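Local coordinates for protein endo-1,3-beta-glucanase, family GH16 (Zobellia galactanivorans, PDB 5FUI) that hydrolyses beta-1,3-glucans such as laminarin, its C-terminal family 6 carbohydrate-binding module, described here, binding laminarin, at residues 42-47 with 115-120; 22-27 with 34-39. One frame throughout, in Å; residues are numbered along the deposited sequence.

Interaction 1 of 2, residues 42-47 with 115-120; sequences GSWMSY and GLYSIS. With APY (2-aminomethyl-pyridine), chain C.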
ATOM      1  N   GLY A  42      -0.295  -6.398  12.263  1.00 11.33           N
ATOM      2  CA  GLY A  42      -1.290  -5.546  12.857  1.00 12.57           C
ATOM      3  C   GLY A  42      -1.083  -4.055  12.716  1.00 11.85           C
ATOM      4  O   GLY A  42      -1.972  -3.232  13.047  1.00 12.65           O
ATOM      5  N   SER A  43       0.090  -3.637  12.162  1.00 10.16           N
ATOM      6  CA  SER A  43       0.264  -2.245  11.688  1.00 10.27           C
ATOM      7  C   SER A  43      -0.693  -1.960  10.512  1.00  9.91           C
ATOM      8  O   SER A  43      -1.104  -2.866   9.808  1.00 10.70           O
ATOM      9  CB  SER A  43       1.674  -2.095  11.163  1.00 11.35           C
ATOM     10  OG  SER A  43       2.630  -2.334  12.191  1.00 11.00           O
ATOM     11  N   TRP A  44      -1.053  -0.683  10.342  1.00  9.29           N
ATOM     12  CA  TRP A  44      -1.838  -0.280   9.220  1.00  9.87           C
ATOM     13  C   TRP A  44      -1.704   1.174   8.918  1.00 10.66           C
ATOM     14  O   TRP A  44      -1.164   1.960   9.749  1.00  9.98           O
ATOM     15  CB  TRP A  44      -3.344  -0.653   9.389  1.00 10.17           C
ATOM     16  CG  TRP A  44      -3.951  -0.131  10.703  1.00  9.31           C
ATOM     17  CD1 TRP A  44      -4.053  -0.773  11.928  1.00  9.98           C
ATOM     18  CD2 TRP A  44      -4.456   1.241  10.931  1.00 11.06           C
ATOM     19  NE1 TRP A  44      -4.615   0.065  12.880  1.00 11.61           N
ATOM     20  CE2 TRP A  44      -4.836   1.321  12.327  1.00 10.37           C
ATOM     21  CE3 TRP A  44      -4.530   2.419  10.127  1.00 10.80           C
ATOM     22  CZ2 TRP A  44      -5.317   2.476  12.879  1.00 11.86           C
ATOM     23  CZ3 TRP A  44      -5.097   3.587  10.720  1.00 13.18           C
ATOM     24  CH2 TRP A  44      -5.475   3.582  12.053  1.00 13.34           C
ATOM     25  N   MET A  45      -2.201   1.568   7.746  1.00  9.38           N
ATOM     26  CA  MET A  45      -2.180   2.979   7.338  1.00  9.53           C
ATOM     27  C   MET A  45      -3.478   3.256   6.631  1.00 10.76           C
ATOM     28  O   MET A  45      -3.964   2.394   5.874  1.00 11.59           O
ATOM     29  CB  MET A  45      -1.026   3.265   6.404  1.00 10.47           C
ATOM     30  CG  MET A  45       0.357   3.025   6.971  1.00 11.94           C
ATOM     31  SD  MET A  45       0.939   1.259   6.731  1.00 15.62           S
ATOM     32  CE  MET A  45       1.433   1.333   5.059  1.00 14.51           C
ATOM     33  N   SER A  46      -3.995   4.462   6.750  1.00 10.58           N
ATOM     34  CA  SER A  46      -5.266   4.810   6.117  1.00 10.17           C
ATOM     35  C   SER A  46      -5.115   6.144   5.350  1.00 12.05           C
ATOM     36  O   SER A  46      -4.621   7.114   5.911  1.00 12.02           O
ATOM     37  CB  SER A  46      -6.337   4.937   7.220  1.00 12.71           C
ATOM     38  OG  SER A  46      -7.609   5.317   6.792  1.00 16.85           O
ATOM     39  N   TYR A  47      -5.645   6.181   4.126  1.00 12.60           N
ATOM     40  CA  TYR A  47      -5.517   7.340   3.198  1.00 11.13           C
ATOM     41  C   TYR A  47      -6.927   7.799   2.793  1.00 14.08           C
ATOM     42  O   TYR A  47      -7.626   7.130   2.055  1.00 14.33           O
ATOM     43  CB  TYR A  47      -4.761   6.855   1.949  1.00 12.64           C
ATOM     44  CG  TYR A  47      -3.421   6.232   2.256  1.00 11.44           C
ATOM     45  CD1 TYR A  47      -3.305   4.848   2.565  1.00 11.15           C
ATOM     46  CD2 TYR A  47      -2.230   7.037   2.304  1.00 10.43           C
ATOM     47  CE1 TYR A  47      -2.056   4.280   2.851  1.00  9.96           C
ATOM     48  CE2 TYR A  47      -0.984   6.456   2.599  1.00 11.42           C
ATOM     49  CZ  TYR A  47      -0.917   5.074   2.933  1.00 11.49           C
ATOM     50  OH  TYR A  47       0.243   4.454   3.242  1.00 12.13           O
ATOM     51  N   GLY A 115      -7.358   1.720   2.783  1.00 12.00           N
ATOM     52  CA  GLY A 115      -6.626   1.219   3.908  1.00 10.22           C
ATOM     53  C   GLY A 115      -5.667   0.099   3.503  1.00 10.38           C
ATOM     54  O   GLY A 115      -6.022  -0.740   2.669  1.00 12.04           O
ATOM     55  N   LEU A 116      -4.476   0.089   4.120  1.00  9.96           N
ATOM     56  CA  LEU A 116      -3.515  -1.028   3.988  1.00  7.84           C
ATOM     57  C   LEU A 116      -3.283  -1.613   5.363  1.00  9.70           C
ATOM     58  O   LEU A 116      -3.037  -0.844   6.296  1.00 11.65           O
ATOM     59  CB  LEU A 116      -2.130  -0.508   3.426  1.00  8.31           C
ATOM     60  CG  LEU A 116      -2.289   0.112   2.035  1.00 10.07           C
ATOM     61  CD1 LEU A 116      -0.896   0.528   1.560  1.00 13.05           C
ATOM     62  CD2 LEU A 116      -2.946  -0.886   1.112  1.00 13.06           C
ATOM     63  N   TYR A 117      -3.443  -2.926   5.478  1.00 10.05           N
ATOM     64  CA  TYR A 117      -3.364  -3.521   6.795  1.00  8.89           C
ATOM     65  C   TYR A 117      -2.338  -4.628   6.746  1.00  9.57           C
ATOM     66  O   TYR A 117      -2.446  -5.568   5.936  1.00 10.36           O
ATOM     67  CB  TYR A 117      -4.771  -4.124   7.118  1.00  9.96           C
ATOM     68  CG  TYR A 117      -5.098  -4.193   8.595  1.00 15.13           C
ATOM     69  CD1 TYR A 117      -4.351  -4.986   9.448  1.00 13.49           C
ATOM     70  CD2 TYR A 117      -6.137  -3.393   9.157  1.00 15.46           C
ATOM     71  CE1 TYR A 117      -4.639  -5.059  10.826  1.00 18.43           C
ATOM     72  CE2 TYR A 117      -6.444  -3.450  10.488  1.00 13.51           C
ATOM     73  CZ  TYR A 117      -5.745  -4.312  11.314  1.00 12.24           C
ATOM     74  OH  TYR A 117      -6.067  -4.296  12.669  1.00 14.50           O
ATOM     75  N   SER A 118      -1.350  -4.574   7.623  1.00  8.80           N
ATOM     76  CA  SER A 118      -0.302  -5.581   7.646  1.00 10.48           C
ATOM     77  C   SER A 118      -0.774  -6.868   8.321  1.00 11.93           C
ATOM     78  O   SER A 118      -1.069  -6.902   9.531  1.00 12.69           O
ATOM     79  CB  SER A 118       0.875  -5.025   8.428  1.00 11.45           C
ATOM     80  OG  SER A 118       1.931  -5.998   8.446  1.00 11.02           O
ATOM     81  N   ILE A 119      -0.845  -7.903   7.519  1.00  9.66           N
ATOM     82  CA  ILE A 119      -1.116  -9.256   8.024  1.00 11.47           C
ATOM     83  C   ILE A 119       0.145  -9.859   8.598  1.00 11.57           C
ATOM     84  O   ILE A 119       0.102 -10.475   9.701  1.00 13.74           O
ATOM     85  CB  ILE A 119      -1.613 -10.142   6.858  1.00 12.70           C
ATOM     86  CG1 ILE A 119      -2.984  -9.575   6.394  1.00 11.21           C
ATOM     87  CG2 ILE A 119      -1.707 -11.633   7.294  1.00 12.90           C
ATOM     88  CD1 ILE A 119      -3.399 -10.184   5.032  1.00 11.71           C
ATOM     89  N   SER A 120       1.260  -9.745   7.888  1.00 11.39           N
ATOM     90  CA  SER A 120       2.556 -10.224   8.377  1.00 11.18           C
ATOM     91  C   SER A 120       3.548  -9.042   8.120  1.00 11.66           C
ATOM     92  O   SER A 120       3.627  -8.497   6.977  1.00 11.31           O
ATOM     93  CB  SER A 120       3.023 -11.431   7.590  1.00 13.61           C
ATOM     94  OG  SER A 120       4.204 -11.851   8.194  1.00 19.43           O
TER
HETATM   95  N   APY C 132      -8.659  -0.361   6.777  1.00 26.35           N
HETATM   96  CM  APY C 132      -7.266  -0.223   7.156  1.00 27.45           C
HETATM   97  C2  APY C 132      -7.655   0.308   8.525  1.00 27.43           C
HETATM   98  C3  APY C 132      -7.666  -0.561   9.589  1.00 23.44           C
HETATM   99  C4  APY C 132      -8.099  -0.139  10.869  1.00 24.16           C
HETATM  100  C5  APY C 132      -8.615   1.161  11.012  1.00 29.16           C
HETATM  101  C6  APY C 132      -8.615   2.032   9.934  1.00 27.69           C
HETATM  102  N1  APY C 132      -8.184   1.571   8.705  1.00 24.55           N

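Interaction 2 of 2, residues 22-27 with 34-39; sequences NDVQKE and ENVGYI. With MG (magnesium ion), chain E; APY (2-aminomethyl-pyridine), chain D; GOL (glycerol), chain B.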
ATOM      1  N   ASN A  22      -1.188   2.918  12.503  1.00 12.89           N
ATOM      2  CA  ASN A  22      -0.880   2.219  13.740  1.00 11.64           C
ATOM      3  C   ASN A  22       0.459   1.551  13.570  1.00 13.99           C
ATOM      4  O   ASN A  22       0.631   0.819  12.637  1.00 11.66           O
ATOM      5  CB  ASN A  22      -1.931   1.109  13.996  1.00 12.76           C
ATOM      6  CG  ASN A  22      -1.570   0.212  15.170  1.00 12.95           C
ATOM      7  OD1 ASN A  22      -1.544  -1.021  15.042  1.00 14.90           O
ATOM      8  ND2 ASN A  22      -1.363   0.805  16.299  1.00 12.69           N
ATOM      9  N   ASP A  23       1.363   1.796  14.510  1.00 12.21           N
ATOM     10  CA  ASP A  23       2.583   1.001  14.628  1.00 11.72           C
ATOM     11  C   ASP A  23       3.430   0.940  13.366  1.00 12.70           C
ATOM     12  O   ASP A  23       3.911  -0.118  12.966  1.00 11.69           O
ATOM     13  CB  ASP A  23       2.286  -0.414  15.202  1.00 11.84           C
ATOM     14  CG  ASP A  23       3.489  -1.122  15.736  1.00 13.46           C
ATOM     15  OD1 ASP A  23       4.528  -0.442  16.039  1.00 17.94           O
ATOM     16  OD2 ASP A  23       3.476  -2.391  15.743  1.00 15.29           O
ATOM     17  N   VAL A  24       3.663   2.119  12.774  1.00 12.25           N
ATOM     18  CA  VAL A  24       4.631   2.216  11.682  1.00 14.01           C
ATOM     19  C   VAL A  24       5.512   3.426  11.888  1.00 13.36           C
ATOM     20  O   VAL A  24       5.200   4.287  12.752  1.00 14.66           O
ATOM     21  CB  VAL A  24       3.922   2.341  10.305  1.00 13.44           C
ATOM     22  CG1 VAL A  24       3.025   1.115  10.010  1.00 10.76           C
ATOM     23  CG2 VAL A  24       3.173   3.668  10.150  1.00 14.28           C
ATOM     24  N   GLN A  25       6.612   3.524  11.122  1.00 13.00           N
ATOM     25  CA  GLN A  25       7.396   4.741  11.240  1.00 13.37           C
ATOM     26  C   GLN A  25       7.854   5.154   9.851  1.00 13.68           C
ATOM     27  O   GLN A  25       8.063   4.356   8.970  1.00 19.34           O
ATOM     28  CB  GLN A  25       8.659   4.504  12.069  1.00 15.41           C
ATOM     29  CG  GLN A  25       8.309   4.271  13.547  1.00 20.54           C
ATOM     30  CD  GLN A  25       9.489   3.977  14.392  1.00 25.36           C
ATOM     31  OE1 GLN A  25      10.539   4.579  14.240  1.00 36.59           O
ATOM     32  NE2 GLN A  25       9.339   3.000  15.254  1.00 27.21           N
ATOM     33  N   LYS A  26       8.053   6.440   9.673  1.00 11.80           N
ATOM     34  CA  LYS A  26       8.618   6.995   8.417  0.50 13.83           C
ATOM     35  C   LYS A  26      10.158   7.005   8.454  1.00 14.34           C
ATOM     36  O   LYS A  26      10.776   7.153   9.545  1.00 14.41           O
ATOM     37  CB  LYS A  26       8.166   8.454   8.219  0.50 14.23           C
ATOM     38  CG  LYS A  26       6.662   8.694   8.081  0.50 15.97           C
ATOM     39  CD  LYS A  26       6.412  10.178   7.861  0.50 22.20           C
ATOM     40  CE  LYS A  26       4.949  10.521   7.763  0.50 23.99           C
ATOM     41  NZ  LYS A  26       4.149   9.510   8.466  0.50 26.36           N
ATOM     42  N   GLU A  27      10.773   6.881   7.275  1.00 13.25           N
ATOM     43  CA  GLU A  27      12.238   6.900   7.207  1.00 12.51           C
ATOM     44  C   GLU A  27      12.620   7.387   5.808  1.00 11.80           C
ATOM     45  O   GLU A  27      11.827   7.306   4.881  1.00 12.83           O
ATOM     46  CB  GLU A  27      12.864   5.534   7.501  1.00 11.81           C
ATOM     47  CG  GLU A  27      12.437   4.483   6.476  1.00 13.27           C
ATOM     48  CD  GLU A  27      13.105   3.159   6.683  1.00 14.75           C
ATOM     49  OE1 GLU A  27      14.239   3.113   7.226  1.00 20.00           O
ATOM     50  OE2 GLU A  27      12.550   2.112   6.259  1.00 16.20           O
ATOM     51  N   GLU A  34      10.252   9.746   1.456  1.00 13.07           N
ATOM     52  CA  GLU A  34      10.179   8.849   2.625  1.00 11.77           C
ATOM     53  C   GLU A  34       9.542   7.542   2.182  1.00  9.87           C
ATOM     54  O   GLU A  34       8.815   7.485   1.160  1.00 11.98           O
ATOM     55  CB  GLU A  34       9.411   9.486   3.884  1.00 11.00           C
ATOM     56  CG  GLU A  34      10.161  10.645   4.473  1.00 16.84           C
ATOM     57  CD  GLU A  34       9.233  11.356   5.470  1.00 17.38           C
ATOM     58  OE1 GLU A  34       8.196  11.943   5.028  1.00 21.53           O
ATOM     59  OE2 GLU A  34       9.503  11.260   6.669  1.00 22.02           O
ATOM     60  N   ASN A  35       9.749   6.524   2.988  1.00  9.69           N
ATOM     61  CA  ASN A  35       8.935   5.318   2.943  1.00  9.74           C
ATOM     62  C   ASN A  35       8.457   5.006   4.305  1.00 10.85           C
ATOM     63  O   ASN A  35       8.936   5.515   5.281  1.00 11.20           O
ATOM     64  CB  ASN A  35       9.719   4.115   2.335  1.00 10.98           C
ATOM     65  CG  ASN A  35      10.909   3.664   3.145  1.00  9.13           C
ATOM     66  OD1 ASN A  35      12.025   4.095   2.914  1.00 13.20           O
ATOM     67  ND2 ASN A  35      10.702   2.771   4.075  1.00  9.61           N
ATOM     68  N   VAL A  36       7.420   4.196   4.358  1.00  9.78           N
ATOM     69  CA  VAL A  36       6.922   3.595   5.655  1.00 10.50           C
ATOM     70  C   VAL A  36       7.772   2.368   5.915  1.00 10.32           C
ATOM     71  O   VAL A  36       7.925   1.455   5.022  1.00 10.23           O
ATOM     72  CB  VAL A  36       5.416   3.260   5.550  1.00  9.14           C
ATOM     73  CG1 VAL A  36       4.900   2.843   6.894  1.00 12.41           C
ATOM     74  CG2 VAL A  36       4.705   4.532   5.153  1.00 12.82           C
ATOM     75  N   GLY A  37       8.311   2.296   7.152  1.00 12.05           N
ATOM     76  CA  GLY A  37       9.044   1.136   7.612  1.00 10.96           C
ATOM     77  C   GLY A  37       8.610   0.728   9.032  1.00 10.34           C
ATOM     78  O   GLY A  37       7.652   1.294   9.571  1.00 11.60           O
ATOM     79  N   TYR A  38       9.360  -0.238   9.570  1.00 10.44           N
ATOM     80  CA  TYR A  38       9.107  -0.762  10.917  1.00 11.98           C
ATOM     81  C   TYR A  38       7.616  -1.180  11.026  1.00 11.05           C
ATOM     82  O   TYR A  38       6.896  -0.928  12.006  1.00 12.25           O
ATOM     83  CB  TYR A  38       9.466   0.271  12.014  1.00 12.83           C
ATOM     84  CG  TYR A  38      10.924   0.660  11.903  1.00 15.99           C
ATOM     85  CD1 TYR A  38      11.920  -0.233  12.367  1.00 20.79           C
ATOM     86  CD2 TYR A  38      11.307   1.767  11.143  1.00 15.69           C
ATOM     87  CE1 TYR A  38      13.293   0.045  12.173  1.00 23.44           C
ATOM     88  CE2 TYR A  38      12.662   2.122  10.996  1.00 21.08           C
ATOM     89  CZ  TYR A  38      13.649   1.214  11.453  1.00 18.54           C
ATOM     90  OH  TYR A  38      15.000   1.573  11.243  1.00 26.01           O
ATOM     91  N   ILE A  39       7.194  -1.949  10.018  1.00 10.06           N
ATOM     92  CA  ILE A  39       5.837  -2.431   9.900  1.00  9.36           C
ATOM     93  C   ILE A  39       5.789  -3.837  10.513  1.00 10.94           C
ATOM     94  O   ILE A  39       6.605  -4.696  10.220  1.00 13.45           O
ATOM     95  CB  ILE A  39       5.414  -2.467   8.401  1.00 10.49           C
ATOM     96  CG1 ILE A  39       5.638  -1.084   7.742  1.00  8.08           C
ATOM     97  CG2 ILE A  39       3.924  -2.965   8.301  1.00 11.93           C
ATOM     98  CD1 ILE A  39       5.000  -1.018   6.328  1.00 10.18           C
TER
HETATM   99 MG    MG E1386       7.265   7.543  -0.485  1.00 10.89          MG
HETATM  100  N   APY D 133      13.947  -5.509  11.830  1.00 33.20           N
HETATM  101  CM  APY D 133      13.354  -4.175  11.502  1.00 32.31           C
HETATM  102  C2  APY D 133      11.824  -4.202  11.493  1.00 30.77           C
HETATM  103  C3  APY D 133      11.109  -3.772  12.674  1.00 28.59           C
HETATM  104  C4  APY D 133       9.689  -3.773  12.678  1.00 25.84           C
HETATM  105  C5  APY D 133       9.118  -4.273  11.444  1.00 26.28           C
HETATM  106  C6  APY D 133       9.804  -4.716  10.333  1.00 22.81           C
HETATM  107  N1  APY D 133      11.163  -4.666  10.342  1.00 33.07           N
HETATM  108  C1  GOL B 131      15.148  -0.745   8.280  1.00 22.99           C
HETATM  109  O1  GOL B 131      15.647   0.648   8.032  1.00 27.53           O
HETATM  110  C2  GOL B 131      13.646  -0.563   8.081  1.00 15.51           C
HETATM  111  O2  GOL B 131      13.535  -0.223   6.694  1.00 12.70           O
HETATM  112  C3  GOL B 131      12.840  -1.792   8.441  1.00 12.88           C
HETATM  113  O3  GOL B 131      11.425  -1.582   8.137  1.00 13.72           O
HETATM  114  O   HOH W   1       6.751   0.256  14.432  1.00 19.28           O
HETATM  115  O   HOH W   2      15.417   3.617   9.510  1.00 28.92           O
HETATM  116  O   HOH W   3       8.224   9.546  -1.220  1.00 30.25           O

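Interaction 1 of 2, residues 42-47 with 115-120
Trp44 and Tyr117 are a non-hydrogen-bonded pair on adjacent antiparallel strands, on the same side of the sheet, and their side chains cross obliquely. Trp44 CB sits over a face of the tyrosine ring, 4.2 Å from its centroid, a CH-pi contact displaced toward the rim. The five-membered ring of Trp44 and the phenol ring are inclined at 31°, and CD1 comes within 3.9 Å of Tyr117 CE2. Trp44 CG lies between the backbone N and the carbonyl carbon (chi1 53°); one face of the indole is covered by the bound 2-aminomethyl-pyridine, whose C4 lies 3.8 Å above the centre of its plane. Tyr117 meets the same ligand ring with its edge, beside CD2 and CE2. Gly115 CA lies 3.6 Å from the ligand CM; a CB would collide with the ligand's amino nitrogen, and Asp76 hydrogen-bonds the ligand. The strands belong to the five-stranded sheet of the family 6 beta-sandwich, and an aromatic pair displayed in this way is consistent with a sugar-binding platform. Met45 and Leu116 form a hydrogen-bonded pair joined by two backbone bonds, Leu116 N to Met45 O being nearly straight at 173°. Their side chains point to the other face, into the core, where Leu116 CD1 approaches Tyr47 CE1 at 4.1 Å and Ile125 and Ile128 of the second sheet pack against them. Toward the loop end, Ser118 N donates to Ser43 O (2.8 Å) and Gly42 N to Ser118 O (2.9 Å); the Ser43 hydroxyl is bonded to Asp23 O and Asn40 N, that of Ser118 to Asn40 O and Trp123 NE1.

Interaction 2 of 2, residues 22-27 with 34-39
Val24 and Val36 make the tight, apolar part of this hairpin: Val24 CB lies 3.6 Å from Val36 CG1, and Ile39 CG1 adds to the patch beside Val24 CG1. Paired backbone bonds join Gln25 with Gly37 and Glu27 with Asn35, the one from Gly37 N to Gln25 O nearly straight (175°). On the polar face Asn35 ND2 donates to Glu27 OE2 at 2.9 Å, on the anti side of the carboxylate, whose plane is turned 55° from the amide. An alanine at Glu27 would probably leave this amide without its carboxylate partner, held through ND2 by a weak bond to Val36 O. The solvent side is looser: a water bridges Glu27 OE1 and Tyr38 OH, and a glycerol, probably from crystallisation, has C2 over one face of the Tyr38 ring and accepts a hydrogen bond from Tyr38 N through O3. Lys26 CB merely lies against Glu34 OE2. Tyr38 and Ile39, with Asn40 and Gly122, line a second 2-aminomethyl-pyridine site. Glu34 O binds the magnesium ion at 2.3 Å, alongside Glu14, Glu16 and Asn126. The hairpin rests on strand 124-131, Val36 against Ile125 and Asn35 against Asn124, while Val24 packs on Met45 of strand 44-52.

In the fold
From the N terminus the chain passes the metal ligands Glu14 and Glu16, then strand 20-22, and enters the hairpin of interaction 2, which closes the short loop between residues 27 and 34. Only after that does interaction 1 open, at residue 42, so the two follow in series and neither nest nor cross. Interaction 1 spans a much longer excursion, mostly strand, before 110-118 returns beside 44-52 in the five-stranded sheet. The two contacts meet where Asn22 N reaches Trp44 O, a link that joins the run into the hairpin, through strand 20-22, to strand 44-52 of that sheet, while strand 124-131 of the four-stranded sheet packs against both.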